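Local coordinates for glycosyl hydrolase family 2, TIM barrel domain protein (Parabacteroides merdae ATCC 43184, PDB 6DXU), which is a family 2 glycoside hydrolase of a gut bacterium that probably releases glucuronic acid from beta-glucuronides, at residues G220-K225 and E303-R308; R353-M358 and W591-F596; S739-S742 and A748-Q751. All blocks are in the same frame, centred on the assembly; numbering follows the deposited sequence.

Interaction 1: residues G220-K225 and E303-R308; sequences GILKVK and ERFGFR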
loop_
_atom_site.group_PDB
_atom_site.type_symbol
_atom_site.label_atom_id
_atom_site.label_comp_id
_atom_site.label_asym_id
_atom_site.label_seq_id
_atom_site.Cartn_x
_atom_site.Cartn_y
_atom_site.Cartn_z
ATOM N N GLY D 220 48.620 -23.975 -3.939
ATOM C CA GLY D 220 47.207 -23.619 -3.986
ATOM C C GLY D 220 46.651 -23.471 -2.581
ATOM O O GLY D 220 47.066 -24.181 -1.659
ATOM N N ILE D 221 45.737 -22.524 -2.420
ATOM C CA ILE D 221 45.066 -22.268 -1.153
ATOM C C ILE D 221 43.583 -22.480 -1.374
ATOM O O ILE D 221 43.035 -22.005 -2.372
ATOM C CB ILE D 221 45.339 -20.846 -0.633
ATOM C CG1 ILE D 221 46.814 -20.660 -0.301
ATOM C CG2 ILE D 221 44.519 -20.563 0.578
ATOM C CD1 ILE D 221 47.312 -21.664 0.724
ATOM N N LEU D 222 42.949 -23.226 -0.478
ATOM C CA LEU D 222 41.509 -23.430 -0.533
ATOM C C LEU D 222 40.916 -23.022 0.808
ATOM O O LEU D 222 41.358 -23.504 1.857
ATOM C CB LEU D 222 41.163 -24.885 -0.872
ATOM C CG LEU D 222 39.668 -25.224 -0.809
ATOM C CD1 LEU D 222 38.901 -24.508 -1.925
ATOM C CD2 LEU D 222 39.450 -26.730 -0.900
ATOM N N LYS D 223 39.952 -22.106 0.776
ATOM C CA LYS D 223 39.143 -21.758 1.935
ATOM C C LYS D 223 37.732 -22.258 1.681
ATOM O O LYS D 223 37.151 -21.969 0.629
ATOM C CB LYS D 223 39.121 -20.248 2.187
ATOM C CG LYS D 223 40.438 -19.655 2.667
ATOM C CD LYS D 223 40.247 -18.187 3.066
ATOM C CE LYS D 223 41.412 -17.321 2.608
ATOM N NZ LYS D 223 41.405 -16.017 3.334
ATOM N N VAL D 224 37.205 -23.032 2.621
ATOM C CA VAL D 224 35.884 -23.630 2.503
ATOM C C VAL D 224 34.966 -22.853 3.433
ATOM O O VAL D 224 35.107 -22.934 4.661
ATOM C CB VAL D 224 35.890 -25.119 2.861
ATOM C CG1 VAL D 224 34.484 -25.685 2.773
ATOM C CG2 VAL D 224 36.860 -25.914 1.948
ATOM N N LYS D 225 34.042 -22.090 2.859
ATOM C CA LYS D 225 33.092 -21.311 3.641
ATOM C C LYS D 225 31.680 -21.792 3.344
ATOM O O LYS D 225 31.354 -22.185 2.218
ATOM C CB LYS D 225 33.211 -19.807 3.349
ATOM C CG LYS D 225 34.534 -19.196 3.783
ATOM C CD LYS D 225 34.694 -17.771 3.265
ATOM C CE LYS D 225 36.013 -17.154 3.730
ATOM N NZ LYS D 225 36.241 -15.824 3.098
ATOM N N GLU D 303 30.960 -30.477 -3.848
ATOM C CA GLU D 303 31.114 -29.320 -4.707
ATOM C C GLU D 303 32.500 -29.398 -5.320
ATOM O O GLU D 303 33.470 -29.722 -4.632
ATOM C CB GLU D 303 30.929 -28.019 -3.912
ATOM C CG GLU D 303 31.004 -26.769 -4.758
ATOM C CD GLU D 303 29.662 -26.397 -5.373
ATOM O OE1 GLU D 303 28.673 -27.138 -5.159
ATOM O OE2 GLU D 303 29.601 -25.360 -6.067
ATOM N N ARG D 304 32.588 -29.105 -6.607
ATOM C CA ARG D 304 33.829 -29.202 -7.348
ATOM C C ARG D 304 34.440 -27.820 -7.536
ATOM O O ARG D 304 33.758 -26.794 -7.481
ATOM C CB ARG D 304 33.586 -29.868 -8.703
ATOM C CG ARG D 304 33.094 -31.305 -8.597
ATOM C CD ARG D 304 32.976 -31.957 -9.966
ATOM N NE ARG D 304 32.285 -31.098 -10.927
ATOM C CZ ARG D 304 32.038 -31.442 -12.190
ATOM N NH1 ARG D 304 32.424 -32.629 -12.642
ATOM N NH2 ARG D 304 31.411 -30.602 -13.005
ATOM N N PHE D 305 35.749 -27.803 -7.754
ATOM C CA PHE D 305 36.458 -26.558 -8.005
ATOM C C PHE D 305 37.746 -26.892 -8.742
ATOM O O PHE D 305 38.133 -28.056 -8.849
ATOM C CB PHE D 305 36.733 -25.801 -6.697
ATOM C CG PHE D 305 37.840 -26.405 -5.861
ATOM C CD1 PHE D 305 37.583 -27.495 -5.036
ATOM C CD2 PHE D 305 39.125 -25.883 -5.898
ATOM C CE1 PHE D 305 38.590 -28.055 -4.255
ATOM C CE2 PHE D 305 40.144 -26.450 -5.125
ATOM C CZ PHE D 305 39.866 -27.526 -4.303
ATOM N N GLY D 306 38.408 -25.861 -9.242
ATOM C CA GLY D 306 39.670 -26.054 -9.935
ATOM C C GLY D 306 40.645 -24.947 -9.604
ATOM O O GLY D 306 40.255 -23.829 -9.264
ATOM N N PHE D 307 41.939 -25.279 -9.708
ATOM C CA PHE D 307 43.031 -24.327 -9.535
ATOM C C PHE D 307 43.483 -23.849 -10.911
ATOM O O PHE D 307 43.877 -24.666 -11.750
ATOM C CB PHE D 307 44.219 -24.977 -8.806
ATOM C CG PHE D 307 43.995 -25.214 -7.326
ATOM C CD1 PHE D 307 43.983 -24.148 -6.427
ATOM C CD2 PHE D 307 43.816 -26.503 -6.841
ATOM C CE1 PHE D 307 43.792 -24.357 -5.067
ATOM C CE2 PHE D 307 43.632 -26.729 -5.486
ATOM C CZ PHE D 307 43.612 -25.651 -4.597
ATOM N N ARG D 308 43.476 -22.536 -11.129
ATOM C CA ARG D 308 44.057 -21.999 -12.354
ATOM C C ARG D 308 44.325 -20.512 -12.171
ATOM O O ARG D 308 43.634 -19.828 -11.410
ATOM C CB ARG D 308 43.157 -22.247 -13.576
ATOM C CG ARG D 308 42.065 -21.195 -13.821
ATOM C CD ARG D 308 40.943 -21.297 -12.786
ATOM N NE ARG D 308 39.881 -20.332 -13.058
ATOM C CZ ARG D 308 39.917 -19.057 -12.686
ATOM N NH1 ARG D 308 40.962 -18.583 -12.004
ATOM N NH2 ARG D 308 38.905 -18.255 -12.988
#
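Gly220 opens the contact by lying against the ring of Phe307, with Gly220 CA 3.7 Å from Phe307 CE1. A residue without a side chain suits this place, because a beta carbon here would probably clash with CE1 of Phe307. At Ile221 it is the backbone that takes part: the carbonyl O of Ile221 meets the Phe307 ring at its edge and in its plane, 3.7 Å from CE1, where the slightly positive C-H rim can face a carbonyl oxygen. The side chain of Ile221, partly exposed, points away from Phe307; a bound bicine lies about 7 Å from it.

Leu222 points toward the facing segment and brings its branched end to Phe305. With CG anti to the backbone N (chi1 174°), the two methyls reach the ring together. CD1 stands over one face, 4.0 Å from the Phe305 centroid and 14° off the ring normal, a CH-pi contact, while CD2 packs at the far end of the ring, 3.5 Å from CZ. Phe305 comes from the opposite direction, and its edge receives CZ of Phe307 in plane. An alanine in place of Leu222 would remove both methyls and is likely to leave that face of Phe305 without its cover, opening a gap between the two sheets.

This is the interior of a beta sandwich, the immunoglobulin-like domain of family 2 enzymes. Strand 219-229 lies centrally between strands 203-213 and 263-273, whose Leu209 and Met270 flank Leu222. Strand 297-305 is outermost in the facing sheet, beside strand 286-294, and Phe307, just beyond its end, meets Tyr286 edge-to-face.

Interaction 2: residues R353-M358 and W591-F596; sequences RMMKDM and WPFKDF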
loop_
_atom_site.group_PDB
_atom_site.type_symbol
_atom_site.label_atom_id
_atom_site.label_comp_id
_atom_site.label_asym_id
_atom_site.label_seq_id
_atom_site.Cartn_x
_atom_site.Cartn_y
_atom_site.Cartn_z
ATOM N N ARG D 353 29.169 -30.563 -26.109
ATOM C CA ARG D 353 30.114 -31.483 -26.737
ATOM C C ARG D 353 30.413 -31.076 -28.182
ATOM O O ARG D 353 31.568 -31.146 -28.624
ATOM C CB ARG D 353 29.561 -32.907 -26.666
ATOM C CG ARG D 353 30.354 -33.931 -27.492
ATOM C CD ARG D 353 31.460 -34.518 -26.636
ATOM N NE ARG D 353 32.740 -33.890 -26.931
ATOM C CZ ARG D 353 33.775 -33.871 -26.099
ATOM N NH1 ARG D 353 34.906 -33.283 -26.467
ATOM N NH2 ARG D 353 33.672 -34.418 -24.895
ATOM N N MET D 354 29.383 -30.658 -28.936
ATOM C CA MET D 354 29.592 -30.161 -30.296
ATOM C C MET D 354 30.523 -28.954 -30.320
ATOM O O MET D 354 31.362 -28.826 -31.224
ATOM C CB MET D 354 28.259 -29.772 -30.943
ATOM C CG MET D 354 27.430 -30.888 -31.537
ATOM S SD MET D 354 26.013 -30.150 -32.409
ATOM C CE MET D 354 26.805 -29.461 -33.847
ATOM N N MET D 355 30.355 -28.032 -29.370
ATOM C CA MET D 355 31.250 -26.880 -29.284
ATOM C C MET D 355 32.684 -27.308 -29.042
ATOM O O MET D 355 33.607 -26.836 -29.712
ATOM C CB MET D 355 30.830 -25.943 -28.144
ATOM C CG MET D 355 29.614 -25.160 -28.389
ATOM S SD MET D 355 29.478 -23.999 -27.016
ATOM C CE MET D 355 27.796 -23.469 -27.339
ATOM N N LYS D 356 32.897 -28.156 -28.031
ATOM C CA LYS D 356 34.251 -28.606 -27.710
ATOM C C LYS D 356 34.899 -29.305 -28.906
ATOM O O LYS D 356 36.056 -29.027 -29.251
ATOM C CB LYS D 356 34.200 -29.531 -26.492
ATOM C CG LYS D 356 35.543 -30.070 -26.054
ATOM C CD LYS D 356 36.421 -28.973 -25.511
ATOM C CE LYS D 356 37.815 -29.540 -25.241
ATOM N NZ LYS D 356 38.631 -28.625 -24.434
ATOM N N ASP D 357 34.141 -30.165 -29.589
ATOM C CA ASP D 357 34.641 -30.841 -30.783
ATOM C C ASP D 357 34.944 -29.866 -31.912
ATOM O O ASP D 357 35.637 -30.234 -32.867
ATOM C CB ASP D 357 33.628 -31.880 -31.265
ATOM C CG ASP D 357 33.555 -33.088 -30.356
ATOM O OD1 ASP D 357 34.430 -33.228 -29.474
ATOM O OD2 ASP D 357 32.612 -33.889 -30.517
ATOM N N MET D 358 34.436 -28.640 -31.838
ATOM C CA MET D 358 34.769 -27.629 -32.827
ATOM C C MET D 358 36.037 -26.872 -32.479
ATOM O O MET D 358 36.508 -26.077 -33.300
ATOM C CB MET D 358 33.611 -26.634 -32.991
ATOM C CG MET D 358 33.616 -25.857 -34.306
ATOM S SD MET D 358 32.250 -24.674 -34.463
ATOM C CE MET D 358 32.686 -23.413 -33.245
ATOM N N TRP D 591 29.506 -14.849 -32.866
ATOM C CA TRP D 591 28.106 -14.743 -32.436
ATOM C C TRP D 591 27.148 -15.338 -33.467
ATOM O O TRP D 591 27.025 -14.787 -34.572
ATOM C CB TRP D 591 27.700 -13.282 -32.176
ATOM C CG TRP D 591 26.231 -13.175 -31.837
ATOM C CD1 TRP D 591 25.180 -13.071 -32.713
ATOM C CD2 TRP D 591 25.651 -13.224 -30.523
ATOM N NE1 TRP D 591 23.980 -13.041 -32.017
ATOM C CE2 TRP D 591 24.247 -13.122 -30.674
ATOM C CE3 TRP D 591 26.185 -13.311 -29.235
ATOM C CZ2 TRP D 591 23.378 -13.129 -29.586
ATOM C CZ3 TRP D 591 25.312 -13.316 -28.145
ATOM C CH2 TRP D 591 23.925 -13.221 -28.333
ATOM N N PRO D 592 26.391 -16.399 -33.155
ATOM C CA PRO D 592 26.484 -17.320 -32.027
ATOM C C PRO D 592 26.922 -18.685 -32.527
ATOM O O PRO D 592 27.157 -18.874 -33.729
ATOM C CB PRO D 592 25.047 -17.404 -31.543
ATOM C CG PRO D 592 24.289 -17.478 -32.881
ATOM C CD PRO D 592 25.099 -16.578 -33.849
ATOM N N PHE D 593 26.961 -19.659 -31.621
ATOM C CA PHE D 593 27.210 -21.031 -32.043
ATOM C C PHE D 593 26.043 -21.583 -32.856
ATOM O O PHE D 593 26.245 -22.230 -33.896
ATOM C CB PHE D 593 27.464 -21.904 -30.820
ATOM C CG PHE D 593 27.813 -23.320 -31.150
ATOM C CD1 PHE D 593 28.955 -23.609 -31.874
ATOM C CD2 PHE D 593 27.014 -24.364 -30.714
ATOM C CE1 PHE D 593 29.298 -24.917 -32.167
ATOM C CE2 PHE D 593 27.347 -25.668 -30.992
ATOM C CZ PHE D 593 28.494 -25.955 -31.719
ATOM N N LYS D 594 24.815 -21.375 -32.374
ATOM C CA LYS D 594 23.636 -22.026 -32.930
ATOM C C LYS D 594 22.560 -21.000 -33.248
ATOM O O LYS D 594 22.314 -20.084 -32.448
ATOM C CB LYS D 594 23.094 -23.083 -31.952
ATOM C CG LYS D 594 21.928 -23.906 -32.485
ATOM C CD LYS D 594 21.454 -24.914 -31.453
ATOM C CE LYS D 594 20.554 -24.212 -30.408
ATOM N NZ LYS D 594 20.291 -25.077 -29.203
ATOM N N ASP D 595 21.920 -21.152 -34.420
ATOM C CA ASP D 595 20.746 -20.335 -34.756
ATOM C C ASP D 595 19.777 -20.300 -33.581
ATOM O O ASP D 595 19.546 -21.324 -32.927
ATOM C CB ASP D 595 20.003 -20.911 -35.974
ATOM C CG ASP D 595 20.738 -20.705 -37.307
ATOM O OD1 ASP D 595 21.788 -20.020 -37.366
ATOM O OD2 ASP D 595 20.234 -21.247 -38.314
ATOM N N PHE D 596 19.181 -19.127 -33.332
ATOM C CA PHE D 596 18.236 -18.961 -32.238
ATOM C C PHE D 596 17.146 -17.985 -32.653
ATOM O O PHE D 596 17.329 -17.146 -33.541
ATOM C CB PHE D 596 18.917 -18.452 -30.963
ATOM C CG PHE D 596 19.482 -17.076 -31.106
ATOM C CD1 PHE D 596 18.731 -15.954 -30.774
ATOM C CD2 PHE D 596 20.762 -16.902 -31.603
ATOM C CE1 PHE D 596 19.258 -14.681 -30.920
ATOM C CE2 PHE D 596 21.297 -15.636 -31.770
ATOM C CZ PHE D 596 20.537 -14.515 -31.411
#
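Phe593 pushes its ring among three methionines, Met354, Met355 and Met358, where the last loop of the TIM barrel meets its first helix. Helix 345-357 belongs to the beta-alpha-beta crossover between the parallel strands 323-331 and 362-364; Phe593 lies beyond strand 587-589, which also pairs with 323-331.

Each methionine takes a different part of the ring. Met355 covers a face: its CG lies above the ring centre, 3.4 Å from the centroid and only 9° off the normal. With CG anti to its own carbonyl carbon (chi1 -73°) and the chain extended beyond, Met355 runs across the face toward the root of Phe593, so that CE reaches CD2 at 3.6 Å. Its SD therefore also stands over the ring, in a longer Met-aromatic contact.

Met358 comes in at the rim instead, the two side chains sliding past each other in opposite directions. Its SD lies in the ring plane, 3.7 Å from CE1 of Phe593, a second Met-aromatic contact made this time with the edge. Met354 completes the set through its CB, 3.9 Å from CZ of Phe593. Methionine suits these places because its flexible, polarisable chain can mould itself to either face or edge of an aromatic ring, in a buried setting that Tyr625 of helix 623-632 and Thr330 help to line.

On another side of the helix, Arg353 grips Asp357 side-on one turn later, NE and NH1 both converging from the same face on the single oxygen OD1, the NH1-OD1 distance being 3.0 Å.

Interaction 3: residues S739-S742 and A748-Q751; sequences SLLS and ALVQ
Ser739 and Gln751 form a hydrogen-bonded antiparallel pair in which each backbone donates one hydrogen bond to the other and accepts one back. Ser739 N gives its hydrogen to Gln751 O at 2.9 Å, and Gln751 N returns an almost straight bond to Ser739 O (N-H...O 175°). Both carbonyls take on more: Ser739 O also receives a CA-H...O contact from Val750, and Gln751 O accepts a hydrogen from a water 3.2 Å away. That water is also hydrogen-bonded to Ser739 OG at 2.7 Å, the hydroxyl being brought to it by a chi1 of 64° that sets OG between the backbone N and the carbonyl carbon. It makes a weak bond, as acceptor, with Gln751 NE2. Serine and glutamine suit this partly exposed face, where their polar ends can share a water.

The register then slips. Leu740 faces Val750 in a non-hydrogen-bonded pair, but Leu741 and Ser742 together face Leu749, which makes a classic beta bulge. Leu741 carries the distortion, its psi of -41° departing from the extended form. Even so, Leu749 is bonded through both of its backbone polar atoms: Leu741 N donates to its O at 2.8 Å, and its N donates to Ser742 O at 2.9 Å.

Because the bulge turns Leu741 toward the partner strand, it lies side by side with Leu749, the two CD2 methyls 3.8 Å apart. Ser742 OG rests against Leu749 as well, beside CB. Leu740 brings its CD1 within 3.7 Å of the CB of Ala748, a methyl small enough to admit it.

Strands 735-744 and 747-755 form a beta hairpin in the C-terminal domain. Strand 735-744 is outermost in its four-stranded antiparallel sheet within the chain, while 747-755 also pairs with 798-804, where Ala748 and Val750 bond through their backbones to Ile803 and Ile801.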
loop_
_atom_site.group_PDB
_atom_site.type_symbol
_atom_site.label_atom_id
_atom_site.label_comp_id
_atom_site.label_asym_id
_atom_site.label_seq_id
_atom_site.Cartn_x
_atom_site.Cartn_y
_atom_site.Cartn_z
ATOM N N SER D 739 7.436 -33.087 -54.675
ATOM C CA SER D 739 7.626 -34.519 -54.788
ATOM C C SER D 739 7.928 -35.100 -53.419
ATOM O O SER D 739 8.389 -34.405 -52.510
ATOM C CB SER D 739 8.756 -34.841 -55.767
ATOM O OG SER D 739 9.986 -34.336 -55.279
ATOM N N LEU D 740 7.650 -36.390 -53.286
ATOM C CA LEU D 740 8.040 -37.154 -52.112
ATOM C C LEU D 740 9.498 -37.575 -52.280
ATOM O O LEU D 740 9.824 -38.369 -53.169
ATOM C CB LEU D 740 7.123 -38.360 -51.938
ATOM C CG LEU D 740 7.529 -39.283 -50.790
ATOM C CD1 LEU D 740 7.498 -38.518 -49.464
ATOM C CD2 LEU D 740 6.637 -40.521 -50.735
ATOM N N LEU D 741 10.381 -37.029 -51.442
ATOM C CA LEU D 741 11.807 -37.294 -51.596
ATOM C C LEU D 741 12.212 -38.598 -50.920
ATOM O O LEU D 741 13.001 -39.366 -51.478
ATOM C CB LEU D 741 12.618 -36.117 -51.048
ATOM C CG LEU D 741 14.143 -36.137 -51.193
ATOM C CD1 LEU D 741 14.582 -36.321 -52.635
ATOM C CD2 LEU D 741 14.720 -34.854 -50.637
ATOM N N SER D 742 11.679 -38.873 -49.734
ATOM C CA SER D 742 12.017 -40.090 -49.006
ATOM C C SER D 742 11.019 -40.261 -47.865
ATOM O O SER D 742 10.211 -39.373 -47.581
ATOM C CB SER D 742 13.451 -40.056 -48.472
ATOM O OG SER D 742 13.614 -39.007 -47.535
ATOM N N ALA D 748 7.358 -38.459 -43.755
ATOM C CA ALA D 748 7.652 -38.270 -45.164
ATOM C C ALA D 748 8.424 -36.971 -45.330
ATOM O O ALA D 748 8.143 -35.983 -44.647
ATOM C CB ALA D 748 6.375 -38.234 -46.002
ATOM N N LEU D 749 9.419 -36.982 -46.205
ATOM C CA LEU D 749 10.184 -35.782 -46.531
ATOM C C LEU D 749 9.755 -35.269 -47.897
ATOM O O LEU D 749 9.896 -35.974 -48.903
ATOM C CB LEU D 749 11.690 -36.056 -46.496
ATOM C CG LEU D 749 12.576 -34.866 -46.877
ATOM C CD1 LEU D 749 12.365 -33.654 -45.960
ATOM C CD2 LEU D 749 14.042 -35.294 -46.875
ATOM N N VAL D 750 9.226 -34.060 -47.930
ATOM C CA VAL D 750 8.679 -33.456 -49.138
ATOM C C VAL D 750 9.653 -32.411 -49.650
ATOM O O VAL D 750 10.243 -31.657 -48.866
ATOM C CB VAL D 750 7.291 -32.842 -48.874
ATOM C CG1 VAL D 750 6.857 -31.963 -50.038
ATOM C CG2 VAL D 750 6.275 -33.944 -48.660
ATOM N N GLN D 751 9.838 -32.377 -50.966
ATOM C CA GLN D 751 10.733 -31.433 -51.616
ATOM C C GLN D 751 9.946 -30.586 -52.601
ATOM O O GLN D 751 9.108 -31.101 -53.355
ATOM C CB GLN D 751 11.879 -32.161 -52.342
ATOM C CG GLN D 751 12.759 -31.250 -53.197
ATOM C CD GLN D 751 13.849 -32.014 -53.939
ATOM O OE1 GLN D 751 14.992 -32.102 -53.475
ATOM N NE2 GLN D 751 13.497 -32.577 -55.090
HETATM O O HOH W 1 10.393 -31.839 -56.189
#

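The three contacts follow one another along the chain without nesting, and none touches another. Interaction 1 joins the two sheets of the immunoglobulin-like sandwich, interaction 2 packs a loop against a helix of the TIM barrel, and interaction 3 pairs two strands of one C-terminal sheet. The barrel contact, whose centre is about 8 Å from that of the chain, lies about 29 Å, centre to centre, from each of the others. Interactions 1 and 3 are about 56 Å apart between centres, on opposite sides of the chain's centre. They thus sample a multidomain enzyme in which beta domains accompany a barrel, each contact lying within a different domain of the chain.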